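Local coordinates for hypothetical membrane spanning protein (Thermus thermophilus, PDB 2VPZ), which probably serves as the quinone-binding membrane subunit of a polysulfide reductase-type complex, exchanging electrons between the membrane quinone pool and its partner subunits, at residues Ala2-Tyr5 and Gly6-Ala10; Thr50-Ala53 and Leu54-Ile57; Phe74-Ile77 and Trp78-Leu81; Leu116-Ala119 and Leu120-Phe123; Leu143-Gly146 and Leu147-Gly150. One frame throughout, in Å; residues are numbered along the deposited sequence.

Contact 1 (Ala2-Tyr5 and Gly6-Ala10); sequences AEFY and GLPNA
The phenyl ring of F4 carries the contact: P8 covers one of its faces, while L7 and the carbonyl of G6 approach obliquely. P8 CD stands 3.5 Å above the ring plane, displaced toward the rim. It lies 3.8 Å from the centroid of the F4 ring and 22° off the ring normal, which meets the geometry of a CH-pi contact. Between the two side chains the nearest approach is F4 CE2 to P8 CD, 3.6 Å, with P8 CG at 3.8 Å from the same CE2, so the CD-CG side of the pyrrolidine does the touching. The two side chains cross at roughly a right angle. F4 CG is anti to its own carbonyl carbon (chi1 -55°), and that rotation carries the ring forward to the proline four residues on. L7 adds only a marginal apolar touch, its CD2 being 4.4 Å from F4 CD1. The chain changes direction at G6, where phi is positive (84°). This brings G6 O to 3.1 Å from F4 CB, a tight approach. Beyond P8, N9 is the centre of an inverse gamma turn, closed by a weak bond from A10 N to P8 O of 3.1 Å. This N-terminal arm works between subunits: E3, F4 and Y5 form an antiparallel ladder with a strand of another protein chain, extending that sheet across the interface. Y5 packs on P627 of the thiosulfate reductase chain, and P8 on an aromatic side chain of the strand-bearing chain. Segment 6-10 then leads on to helix 16-41.

Contact 2 (Thr50-Ala53 and Leu54-Ile57); sequences TLYA and LMLI
L51 lies against M55, one helical turn further on, its CG 4.1 Å from M55 SD. Both belong to helix 46-65, within a predicted membrane-spanning segment, and the i to i+4 spacing is that of neighbours on one flank of an alpha helix. With L51 CG anti to the backbone N (chi1 178°), the leucine meets the sulfur obliquely rather than running alongside the methionine. The M55 chain then bends at its last torsion, chi3 being 16°, and this turns the methyl toward Y52, where M55 CE makes a loose contact at 4.3 Å with Y52 CD2. M55 so touches the side chains three and four residues before it. Backbone bonds confirm the helical spacing: M55 N donates to L51 O at 2.9 Å, L56 N to Y52 O at 2.9 Å, and L54 N to T50 O at 3.1 Å. The bond to Y52 O is the straightest of the three, with an N-H...O angle of 167°. The polar ends of T50 and Y52 are bonded to the preceding turn, T50 OG1 to A46 O and Y52 OH to R48 NH2. T50 and A53 face helix 16-41, touching A35, H39, V31 and A32, whereas L51, L54 and I57 pack on Y107 and F100 of helix 88-107, so this part of the helix is wedged between two others of the bundle. Carbonyl oxygens also receive carbon contacts from the following turn: L56 CG approaches Y52 O to 3.3 Å, and L54 CG lies 3.1 Å from T50 O.

Contact 3 (Phe74-Ile77 and Trp78-Leu81); sequences FTHI and WLFL
This is a local contact along a short run of successive turns, I77 packing on W78 and L81, within the long connection between helices 46-65 and 88-107. Three successive backbone bonds of i to i+3 type define it. W78 N donates to T75 O at 3.0 Å, L79 N to H76 O at 3.1 Å and F80 N to I77 O at 3.1 Å. In each the donor stands well above the plane of the accepting carbonyl, 61° out of it for L79 N. The two branches of I77 have different partners. Its CG2 lies over one face of the five-membered ring of W78, 4.2 Å from the centroid and 25° off the normal, a CH-pi contact. Its CG1, anti to the backbone N (chi1 -176°), reaches instead to L81 CD1 at 3.5 Å. L81 CD1 sits above the same indole face, offset toward the rim of the six-membered ring, so two aliphatic groups share that side. T75 O meets the indole at its edge, 3.3 Å from W78 CD1. Around the run, W78 makes a cation-pi contact with a basic side chain of another protein chain, to whose backbone T75 OG1 is also hydrogen-bonded. Toward the bundle, L79 O accepts a bond from W94 NE1 and F80 stands edge-to-face with W94, fastening the run to helix 88-107.

Contact 4 (Leu116-Ala119 and Leu120-Phe123); sequences LAWA and LLVF
F123 runs along the carbonyl of A119 for much of its length. Its CB is 3.8 Å from A119 O and its CG slightly nearer; CD1 makes the closest approach of the side chain, 3.5 Å from the same oxygen. Farther out, CE1 is as far from the oxygen as from the A119 methyl, 4.1 Å to A119 CB. F123 CG lies anti to its own carbonyl carbon (chi1 -62°), which lays the ring back toward the preceding turn, with A119 O oblique to it. That oxygen is also the acceptor for F123 N at 2.9 Å, with the donor almost straight out from the carbonyl (C=O...N angle 172°). The same i to i+4 pattern recurs from L120 N to L116 O and from V122 N to W118 O. It marks the opening turns of helix 117-136, a predicted transmembrane helix of the bundle. On another flank W118 and L121 lie side by side, pointing the same way. L121 CB is tight against W118 O at 3.2 Å, and the leucine extends with CG anti to the backbone N (chi1 -176°) until CD2 reaches the edge of the indole, near its plane. CD2 is 4.1 Å from W118 CE3 and equally 4.1 Å from CZ3, so the methyl straddles that bond of the benzene ring. L121 also packs on L33 and L37 of helix 16-41, joined there by A117 on H39 and L40. A119 and F123 both touch T102 of helix 88-107, and F123 reaches L98 as well.

Contact 5 (Leu143-Gly146 and Leu147-Gly150); sequences LWNG and LMAG
W144 and M148 cross at about a right angle, the thioether reaching back to the indole from one turn later. M148 SD lies 5.1 Å from the centroid of the five-membered ring of W144 and 61° off its normal. This Met-aromatic contact is therefore oblique, and W144 CD1 is the nearest ring atom at 4.1 Å. With M148 CG anti to its carbonyl carbon (chi1 -62°), CG rests 3.7 Å from W144 CA; bends at chi2 and chi3 then put CE 3.7 Å from L143 O. The backbone supports this return with a type I turn from N145 to M148, closed by M148 N to N145 O at 3.1 Å. The next bond, A149 N to G146 O at 3.0 Å, leads into helix 148-166. W144 is itself the centre of an inverse gamma turn. The indole is also held by a hydrogen bond from NE1 to L242 O in helix 227-245, and packs on L135 of helix 117-136. The L143 side chain packs against helix 196-205, and L143 O is bonded to Y190 OH. N145 and L147 pack on G146 of the second copy of this protein, which places the start of helix 148-166 at the dimer interface.

The five contacts follow one another along the chain without interleaving, and none touches another. Contacts 2 and 4 are the closest, their centres 14 Å apart and nearest atoms about 5 Å; they lie on helices 46-65 and 117-136, which both pack on helices 16-41 and 88-107. Contact 3 sits in the connection after helix 46-65, its centre 23 Å from that of contact 2. Contact 5 opens helix 148-166, opposite contact 2 across the chain's centre. Contact 1 is remote, 49 Å from contact 4 between centres. Contacts 2 to 5 each bring a side chain to within about 10 Å of Y130, a quinone-binding residue. Contacts 1 and 3 also meet other proteins, contact 5 the second copy.

Contact 1 (Ala2-Tyr5 and Gly6-Ala10)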
loop_
_atom_site.group_PDB
_atom_site.type_symbol
_atom_site.label_atom_id
_atom_site.label_comp_id
_atom_site.label_asym_id
_atom_site.label_seq_id
_atom_site.Cartn_x
_atom_site.Cartn_y
_atom_site.Cartn_z
ATOM N N ALA C 2 16.544 -6.813 -7.790
ATOM C CA ALA C 2 18.001 -6.630 -8.043
ATOM C C ALA C 2 18.667 -8.031 -8.238
ATOM O O ALA C 2 19.365 -8.226 -9.234
ATOM C CB ALA C 2 18.629 -5.814 -6.882
ATOM N N GLU C 3 18.429 -8.991 -7.324
ATOM C CA GLU C 3 18.928 -10.411 -7.397
ATOM C C GLU C 3 17.778 -11.404 -7.734
ATOM O O GLU C 3 16.662 -11.203 -7.253
ATOM C CB GLU C 3 19.488 -10.917 -6.062
ATOM C CG GLU C 3 20.491 -10.033 -5.401
ATOM C CD GLU C 3 21.830 -10.065 -6.092
ATOM O OE1 GLU C 3 22.573 -11.041 -5.870
ATOM O OE2 GLU C 3 22.123 -9.127 -6.864
ATOM N N PHE C 4 18.038 -12.468 -8.500
ATOM C CA PHE C 4 17.003 -13.475 -8.833
ATOM C C PHE C 4 17.411 -14.940 -8.574
ATOM O O PHE C 4 18.587 -15.230 -8.400
ATOM C CB PHE C 4 16.614 -13.471 -10.339
ATOM C CG PHE C 4 16.174 -12.145 -10.895
ATOM C CD1 PHE C 4 17.108 -11.250 -11.413
ATOM C CD2 PHE C 4 14.827 -11.787 -10.880
ATOM C CE1 PHE C 4 16.708 -9.997 -11.914
ATOM C CE2 PHE C 4 14.400 -10.544 -11.374
ATOM C CZ PHE C 4 15.344 -9.643 -11.888
ATOM N N TYR C 5 16.407 -15.831 -8.524
ATOM C CA TYR C 5 16.610 -17.291 -8.515
ATOM C C TYR C 5 15.813 -17.625 -9.774
ATOM O O TYR C 5 14.578 -17.437 -9.860
ATOM C CB TYR C 5 16.127 -18.036 -7.281
ATOM C CG TYR C 5 17.083 -17.840 -6.132
ATOM C CD1 TYR C 5 16.649 -17.219 -4.966
ATOM C CD2 TYR C 5 18.427 -18.217 -6.222
ATOM C CE1 TYR C 5 17.510 -16.966 -3.915
ATOM C CE2 TYR C 5 19.322 -17.973 -5.165
ATOM C CZ TYR C 5 18.847 -17.341 -4.005
ATOM O OH TYR C 5 19.681 -17.082 -2.938
ATOM N N GLY C 6 16.579 -18.066 -10.765
ATOM C CA GLY C 6 16.048 -18.275 -12.080
ATOM C C GLY C 6 16.146 -16.849 -12.638
ATOM O O GLY C 6 16.926 -16.030 -12.124
ATOM N N LEU C 7 15.324 -16.543 -13.641
ATOM C CA LEU C 7 15.264 -15.246 -14.346
ATOM C C LEU C 7 13.895 -14.949 -14.996
ATOM O O LEU C 7 13.186 -15.896 -15.350
ATOM C CB LEU C 7 16.251 -15.226 -15.519
ATOM C CG LEU C 7 17.764 -15.193 -15.329
ATOM C CD1 LEU C 7 18.491 -15.584 -16.649
ATOM C CD2 LEU C 7 18.150 -13.786 -14.811
ATOM N N PRO C 8 13.491 -13.648 -15.112
ATOM C CA PRO C 8 12.211 -13.325 -15.772
ATOM C C PRO C 8 12.528 -13.500 -17.266
ATOM O O PRO C 8 13.699 -13.380 -17.646
ATOM C CB PRO C 8 11.970 -11.836 -15.485
ATOM C CG PRO C 8 13.229 -11.316 -14.887
ATOM C CD PRO C 8 13.948 -12.523 -14.287
ATOM N N ASN C 9 11.518 -13.767 -18.091
ATOM C CA ASN C 9 11.672 -13.934 -19.539
ATOM C C ASN C 9 11.619 -12.552 -20.225
ATOM O O ASN C 9 10.647 -12.222 -20.908
ATOM C CB ASN C 9 10.559 -14.843 -20.067
ATOM C CG ASN C 9 10.510 -16.191 -19.356
ATOM O OD1 ASN C 9 9.559 -16.498 -18.636
ATOM N ND2 ASN C 9 11.547 -16.989 -19.546
ATOM N N ALA C 10 12.666 -11.742 -20.034
ATOM C CA ALA C 10 12.754 -10.386 -20.560
ATOM C C ALA C 10 13.710 -10.176 -21.735
ATOM O O ALA C 10 14.152 -9.051 -21.986
ATOM C CB ALA C 10 13.127 -9.400 -19.420
#

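Contact 2 (Thr50-Ala53 and Leu54-Ile57)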
loop_
_atom_site.group_PDB
_atom_site.type_symbol
_atom_site.label_atom_id
_atom_site.label_comp_id
_atom_site.label_asym_id
_atom_site.label_seq_id
_atom_site.Cartn_x
_atom_site.Cartn_y
_atom_site.Cartn_z
ATOM N N THR C 50 2.103 -3.498 -60.591
ATOM C CA THR C 50 1.300 -4.543 -60.005
ATOM C C THR C 50 2.137 -5.851 -59.892
ATOM O O THR C 50 2.070 -6.579 -58.884
ATOM C CB THR C 50 -0.015 -4.758 -60.825
ATOM O OG1 THR C 50 -0.663 -3.505 -61.012
ATOM C CG2 THR C 50 -0.957 -5.742 -60.107
ATOM N N LEU C 51 2.971 -6.140 -60.892
ATOM C CA LEU C 51 3.819 -7.336 -60.834
ATOM C C LEU C 51 4.725 -7.292 -59.570
ATOM O O LEU C 51 4.812 -8.283 -58.837
ATOM C CB LEU C 51 4.709 -7.535 -62.094
ATOM C CG LEU C 51 5.659 -8.755 -62.035
ATOM C CD1 LEU C 51 4.862 -10.091 -61.969
ATOM C CD2 LEU C 51 6.622 -8.776 -63.243
ATOM N N TYR C 52 5.359 -6.139 -59.349
ATOM C CA TYR C 52 6.276 -5.793 -58.232
ATOM C C TYR C 52 5.645 -5.863 -56.825
ATOM O O TYR C 52 6.254 -6.351 -55.838
ATOM C CB TYR C 52 6.792 -4.369 -58.423
ATOM C CG TYR C 52 7.579 -3.991 -59.653
ATOM C CD1 TYR C 52 7.750 -2.647 -59.975
ATOM C CD2 TYR C 52 8.252 -4.936 -60.457
ATOM C CE1 TYR C 52 8.538 -2.211 -61.028
ATOM C CE2 TYR C 52 9.060 -4.526 -61.549
ATOM C CZ TYR C 52 9.191 -3.152 -61.825
ATOM O OH TYR C 52 9.998 -2.737 -62.857
ATOM N N ALA C 53 4.450 -5.301 -56.702
ATOM C CA ALA C 53 3.726 -5.319 -55.439
ATOM C C ALA C 53 3.394 -6.797 -55.151
ATOM O O ALA C 53 3.369 -7.210 -53.988
ATOM C CB ALA C 53 2.429 -4.454 -55.528
ATOM N N LEU C 54 3.181 -7.595 -56.202
ATOM C CA LEU C 54 2.912 -9.035 -56.041
ATOM C C LEU C 54 4.210 -9.763 -55.583
ATOM O O LEU C 54 4.173 -10.662 -54.741
ATOM C CB LEU C 54 2.401 -9.710 -57.342
ATOM C CG LEU C 54 1.067 -9.348 -57.996
ATOM C CD1 LEU C 54 0.793 -10.200 -59.280
ATOM C CD2 LEU C 54 -0.096 -9.508 -56.977
ATOM N N MET C 55 5.344 -9.364 -56.159
ATOM C CA MET C 55 6.634 -9.969 -55.855
ATOM C C MET C 55 7.101 -9.695 -54.428
ATOM O O MET C 55 7.596 -10.590 -53.731
ATOM C CB MET C 55 7.711 -9.529 -56.855
ATOM C CG MET C 55 7.733 -10.284 -58.191
ATOM S SD MET C 55 8.791 -9.497 -59.446
ATOM C CE MET C 55 9.776 -8.358 -58.410
ATOM N N LEU C 56 6.954 -8.443 -54.017
ATOM C CA LEU C 56 7.311 -7.987 -52.677
ATOM C C LEU C 56 6.315 -8.578 -51.654
ATOM O O LEU C 56 6.671 -8.776 -50.493
ATOM C CB LEU C 56 7.358 -6.445 -52.605
ATOM C CG LEU C 56 8.467 -5.775 -53.440
ATOM C CD1 LEU C 56 8.111 -4.313 -53.777
ATOM C CD2 LEU C 56 9.809 -5.875 -52.697
ATOM N N ILE C 57 5.082 -8.870 -52.071
ATOM C CA ILE C 57 4.112 -9.494 -51.165
ATOM C C ILE C 57 4.530 -10.971 -50.984
ATOM O O ILE C 57 4.483 -11.507 -49.870
ATOM C CB ILE C 57 2.623 -9.435 -51.691
ATOM C CG1 ILE C 57 2.110 -7.994 -51.686
ATOM C CG2 ILE C 57 1.735 -10.352 -50.824
ATOM C CD1 ILE C 57 0.589 -7.852 -51.513
#

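Contact 3 (Phe74-Ile77 and Trp78-Leu81)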
loop_
_atom_site.group_PDB
_atom_site.type_symbol
_atom_site.label_atom_id
_atom_site.label_comp_id
_atom_site.label_asym_id
_atom_site.label_seq_id
_atom_site.Cartn_x
_atom_site.Cartn_y
_atom_site.Cartn_z
ATOM N N PHE C 74 3.158 -26.292 -39.470
ATOM C CA PHE C 74 2.078 -25.875 -40.362
ATOM C C PHE C 74 0.781 -25.516 -39.642
ATOM O O PHE C 74 -0.234 -26.207 -39.754
ATOM C CB PHE C 74 1.858 -26.942 -41.452
ATOM C CG PHE C 74 3.104 -27.265 -42.256
ATOM C CD1 PHE C 74 3.545 -28.585 -42.396
ATOM C CD2 PHE C 74 3.857 -26.228 -42.822
ATOM C CE1 PHE C 74 4.735 -28.887 -43.102
ATOM C CE2 PHE C 74 5.050 -26.500 -43.532
ATOM C CZ PHE C 74 5.491 -27.844 -43.664
ATOM N N THR C 75 0.847 -24.432 -38.877
ATOM C CA THR C 75 -0.276 -23.892 -38.126
ATOM C C THR C 75 -0.780 -22.516 -38.683
ATOM O O THR C 75 -1.823 -22.026 -38.275
ATOM C CB THR C 75 0.076 -23.799 -36.571
ATOM O OG1 THR C 75 1.488 -23.684 -36.392
ATOM C CG2 THR C 75 -0.434 -25.047 -35.809
ATOM N N HIS C 76 -0.082 -21.906 -39.645
ATOM C CA HIS C 76 -0.522 -20.628 -40.206
ATOM C C HIS C 76 -1.890 -20.710 -40.887
ATOM O O HIS C 76 -2.537 -19.698 -41.195
ATOM C CB HIS C 76 0.520 -20.036 -41.167
ATOM C CG HIS C 76 1.815 -19.678 -40.537
ATOM N ND1 HIS C 76 2.659 -20.598 -40.006
ATOM C CD2 HIS C 76 2.413 -18.492 -40.372
ATOM C CE1 HIS C 76 3.727 -20.003 -39.525
ATOM N NE2 HIS C 76 3.604 -18.712 -39.737
ATOM N N ILE C 77 -2.324 -21.923 -41.150
ATOM C CA ILE C 77 -3.628 -22.068 -41.747
ATOM C C ILE C 77 -4.704 -21.415 -40.822
ATOM O O ILE C 77 -5.693 -20.872 -41.331
ATOM C CB ILE C 77 -3.973 -23.577 -42.081
ATOM C CG1 ILE C 77 -5.309 -23.651 -42.803
ATOM C CG2 ILE C 77 -3.960 -24.444 -40.800
ATOM C CD1 ILE C 77 -5.755 -25.075 -43.180
ATOM N N TRP C 78 -4.510 -21.402 -39.496
ATOM C CA TRP C 78 -5.478 -20.799 -38.542
ATOM C C TRP C 78 -5.640 -19.286 -38.627
ATOM O O TRP C 78 -6.618 -18.694 -38.154
ATOM C CB TRP C 78 -5.162 -21.242 -37.114
ATOM C CG TRP C 78 -5.320 -22.721 -36.997
ATOM C CD1 TRP C 78 -4.333 -23.668 -37.014
ATOM C CD2 TRP C 78 -6.563 -23.451 -36.896
ATOM N NE1 TRP C 78 -4.878 -24.922 -36.923
ATOM C CE2 TRP C 78 -6.240 -24.823 -36.848
ATOM C CE3 TRP C 78 -7.921 -23.071 -36.840
ATOM C CZ2 TRP C 78 -7.218 -25.833 -36.743
ATOM C CZ3 TRP C 78 -8.908 -24.082 -36.733
ATOM C CH2 TRP C 78 -8.537 -25.447 -36.685
ATOM N N LEU C 79 -4.657 -18.662 -39.257
ATOM C CA LEU C 79 -4.647 -17.224 -39.523
ATOM C C LEU C 79 -5.884 -16.889 -40.421
ATOM O O LEU C 79 -6.497 -15.811 -40.325
ATOM C CB LEU C 79 -3.361 -16.872 -40.285
ATOM C CG LEU C 79 -2.503 -15.658 -39.904
ATOM C CD1 LEU C 79 -2.627 -15.375 -38.397
ATOM C CD2 LEU C 79 -1.030 -15.894 -40.306
ATOM N N PHE C 80 -6.215 -17.862 -41.267
ATOM C CA PHE C 80 -7.267 -17.797 -42.275
ATOM C C PHE C 80 -8.583 -18.529 -42.042
ATOM O O PHE C 80 -9.488 -18.453 -42.867
ATOM C CB PHE C 80 -6.649 -18.195 -43.610
ATOM C CG PHE C 80 -5.536 -17.294 -44.056
ATOM C CD1 PHE C 80 -4.212 -17.750 -44.158
ATOM C CD2 PHE C 80 -5.812 -15.955 -44.319
ATOM C CE1 PHE C 80 -3.180 -16.860 -44.510
ATOM C CE2 PHE C 80 -4.807 -15.050 -44.671
ATOM C CZ PHE C 80 -3.484 -15.499 -44.767
ATOM N N LEU C 81 -8.691 -19.238 -40.927
ATOM C CA LEU C 81 -9.929 -19.952 -40.605
ATOM C C LEU C 81 -10.613 -19.343 -39.372
ATOM O O LEU C 81 -11.469 -19.974 -38.771
ATOM C CB LEU C 81 -9.673 -21.458 -40.369
ATOM C CG LEU C 81 -8.918 -22.284 -41.428
ATOM C CD1 LEU C 81 -8.140 -23.440 -40.765
ATOM C CD2 LEU C 81 -9.866 -22.817 -42.509
#

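Contact 4 (Leu116-Ala119 and Leu120-Phe123)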
loop_
_atom_site.group_PDB
_atom_site.type_symbol
_atom_site.label_atom_id
_atom_site.label_comp_id
_atom_site.label_asym_id
_atom_site.label_seq_id
_atom_site.Cartn_x
_atom_site.Cartn_y
_atom_site.Cartn_z
ATOM N N LEU C 116 -11.676 -3.634 -58.830
ATOM C CA LEU C 116 -10.526 -4.431 -58.393
ATOM C C LEU C 116 -9.410 -3.402 -58.047
ATOM O O LEU C 116 -8.596 -3.664 -57.170
ATOM C CB LEU C 116 -10.024 -5.437 -59.457
ATOM C CG LEU C 116 -10.916 -6.656 -59.796
ATOM C CD1 LEU C 116 -10.240 -7.601 -60.833
ATOM C CD2 LEU C 116 -11.257 -7.421 -58.499
ATOM N N ALA C 117 -9.360 -2.245 -58.703
ATOM C CA ALA C 117 -8.348 -1.218 -58.374
ATOM C C ALA C 117 -8.651 -0.446 -57.052
ATOM O O ALA C 117 -7.726 0.067 -56.411
ATOM C CB ALA C 117 -8.134 -0.219 -59.543
ATOM N N TRP C 118 -9.933 -0.340 -56.672
ATOM C CA TRP C 118 -10.373 0.319 -55.419
ATOM C C TRP C 118 -10.142 -0.670 -54.266
ATOM O O TRP C 118 -9.805 -0.270 -53.145
ATOM C CB TRP C 118 -11.856 0.732 -55.463
ATOM C CG TRP C 118 -12.131 2.071 -56.110
ATOM C CD1 TRP C 118 -12.793 2.296 -57.293
ATOM C CD2 TRP C 118 -11.759 3.378 -55.613
ATOM N NE1 TRP C 118 -12.857 3.645 -57.549
ATOM C CE2 TRP C 118 -12.233 4.333 -56.542
ATOM C CE3 TRP C 118 -11.072 3.830 -54.474
ATOM C CZ2 TRP C 118 -12.040 5.728 -56.372
ATOM C CZ3 TRP C 118 -10.872 5.227 -54.296
ATOM C CH2 TRP C 118 -11.362 6.150 -55.246
ATOM N N ALA C 119 -10.358 -1.953 -54.559
ATOM C CA ALA C 119 -10.107 -3.038 -53.602
ATOM C C ALA C 119 -8.591 -3.014 -53.286
ATOM O O ALA C 119 -8.216 -2.961 -52.111
ATOM C CB ALA C 119 -10.493 -4.428 -54.185
ATOM N N LEU C 120 -7.741 -3.053 -54.319
ATOM C CA LEU C 120 -6.291 -3.012 -54.089
ATOM C C LEU C 120 -5.998 -1.756 -53.294
ATOM O O LEU C 120 -5.113 -1.735 -52.433
ATOM C CB LEU C 120 -5.435 -3.005 -55.387
ATOM C CG LEU C 120 -3.914 -3.204 -55.118
ATOM C CD1 LEU C 120 -3.665 -4.587 -54.464
ATOM C CD2 LEU C 120 -3.108 -3.063 -56.420
ATOM N N LEU C 121 -6.751 -0.683 -53.529
ATOM C CA LEU C 121 -6.491 0.524 -52.736
ATOM C C LEU C 121 -6.781 0.302 -51.239
ATOM O O LEU C 121 -5.984 0.709 -50.398
ATOM C CB LEU C 121 -7.280 1.746 -53.202
ATOM C CG LEU C 121 -6.836 2.968 -52.351
ATOM C CD1 LEU C 121 -5.954 3.904 -53.191
ATOM C CD2 LEU C 121 -8.048 3.719 -51.776
ATOM N N VAL C 122 -7.911 -0.313 -50.906
ATOM C CA VAL C 122 -8.267 -0.536 -49.509
ATOM C C VAL C 122 -7.396 -1.575 -48.771
ATOM O O VAL C 122 -7.104 -1.412 -47.575
ATOM C CB VAL C 122 -9.776 -0.935 -49.347
ATOM C CG1 VAL C 122 -9.972 -1.679 -48.009
ATOM C CG2 VAL C 122 -10.682 0.322 -49.416
ATOM N N PHE C 123 -6.982 -2.639 -49.466
ATOM C CA PHE C 123 -6.139 -3.685 -48.866
ATOM C C PHE C 123 -4.704 -3.206 -48.678
ATOM O O PHE C 123 -3.998 -3.675 -47.782
ATOM C CB PHE C 123 -6.162 -4.978 -49.686
ATOM C CG PHE C 123 -7.518 -5.618 -49.796
ATOM C CD1 PHE C 123 -7.928 -6.238 -50.977
ATOM C CD2 PHE C 123 -8.407 -5.553 -48.727
ATOM C CE1 PHE C 123 -9.207 -6.781 -51.091
ATOM C CE2 PHE C 123 -9.691 -6.092 -48.818
ATOM C CZ PHE C 123 -10.096 -6.705 -50.009
#

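Contact 5 (Leu143-Gly146 and Leu147-Gly150)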
loop_
_atom_site.group_PDB
_atom_site.type_symbol
_atom_site.label_atom_id
_atom_site.label_comp_id
_atom_site.label_asym_id
_atom_site.label_seq_id
_atom_site.Cartn_x
_atom_site.Cartn_y
_atom_site.Cartn_z
ATOM N N LEU C 143 8.501 2.851 -25.324
ATOM C CA LEU C 143 8.971 3.462 -26.582
ATOM C C LEU C 143 7.957 3.328 -27.738
ATOM O O LEU C 143 7.934 4.141 -28.658
ATOM C CB LEU C 143 10.377 2.938 -27.009
ATOM C CG LEU C 143 11.508 3.068 -25.961
ATOM C CD1 LEU C 143 12.902 2.883 -26.608
ATOM C CD2 LEU C 143 11.413 4.432 -25.260
ATOM N N TRP C 144 7.091 2.317 -27.682
ATOM C CA TRP C 144 6.090 2.119 -28.737
ATOM C C TRP C 144 4.818 2.892 -28.515
ATOM O O TRP C 144 3.725 2.317 -28.432
ATOM C CB TRP C 144 5.785 0.625 -28.888
ATOM C CG TRP C 144 6.955 -0.088 -29.462
ATOM C CD1 TRP C 144 8.029 0.484 -30.113
ATOM C CD2 TRP C 144 7.203 -1.498 -29.474
ATOM N NE1 TRP C 144 8.908 -0.486 -30.521
ATOM C CE2 TRP C 144 8.424 -1.711 -30.149
ATOM C CE3 TRP C 144 6.492 -2.616 -28.991
ATOM C CZ2 TRP C 144 8.976 -3.014 -30.338
ATOM C CZ3 TRP C 144 7.025 -3.908 -29.176
ATOM C CH2 TRP C 144 8.251 -4.092 -29.850
ATOM N N ASN C 145 4.937 4.208 -28.437
ATOM C CA ASN C 145 3.762 5.035 -28.195
ATOM C C ASN C 145 2.971 5.330 -29.488
ATOM O O ASN C 145 3.288 4.796 -30.566
ATOM C CB ASN C 145 4.159 6.335 -27.442
ATOM C CG ASN C 145 4.853 7.369 -28.325
ATOM O OD1 ASN C 145 5.322 8.409 -27.853
ATOM N ND2 ASN C 145 4.917 7.079 -29.627
ATOM N N GLY C 146 1.935 6.148 -29.338
ATOM C CA GLY C 146 1.074 6.522 -30.447
ATOM C C GLY C 146 1.712 6.939 -31.768
ATOM O O GLY C 146 1.193 6.582 -32.816
ATOM N N LEU C 147 2.828 7.667 -31.728
ATOM C CA LEU C 147 3.553 8.106 -32.949
ATOM C C LEU C 147 3.950 6.947 -33.912
ATOM O O LEU C 147 4.203 7.172 -35.102
ATOM C CB LEU C 147 4.814 8.949 -32.622
ATOM C CG LEU C 147 4.996 10.435 -32.962
ATOM C CD1 LEU C 147 6.495 10.830 -32.843
ATOM C CD2 LEU C 147 4.486 10.770 -34.386
ATOM N N MET C 148 4.049 5.725 -33.371
ATOM C CA MET C 148 4.417 4.531 -34.140
ATOM C C MET C 148 3.337 4.295 -35.211
ATOM O O MET C 148 3.605 3.727 -36.282
ATOM C CB MET C 148 4.541 3.280 -33.249
ATOM C CG MET C 148 5.631 3.340 -32.167
ATOM S SD MET C 148 7.300 3.533 -32.831
ATOM C CE MET C 148 7.732 5.196 -32.232
ATOM N N ALA C 149 2.110 4.703 -34.899
ATOM C CA ALA C 149 1.003 4.597 -35.836
ATOM C C ALA C 149 1.131 5.715 -36.922
ATOM O O ALA C 149 0.436 5.673 -37.934
ATOM C CB ALA C 149 -0.365 4.687 -35.108
ATOM N N GLY C 150 2.007 6.691 -36.693
ATOM C CA GLY C 150 2.243 7.750 -37.654
ATOM C C GLY C 150 3.548 7.553 -38.417
ATOM O O GLY C 150 3.632 7.748 -39.651
#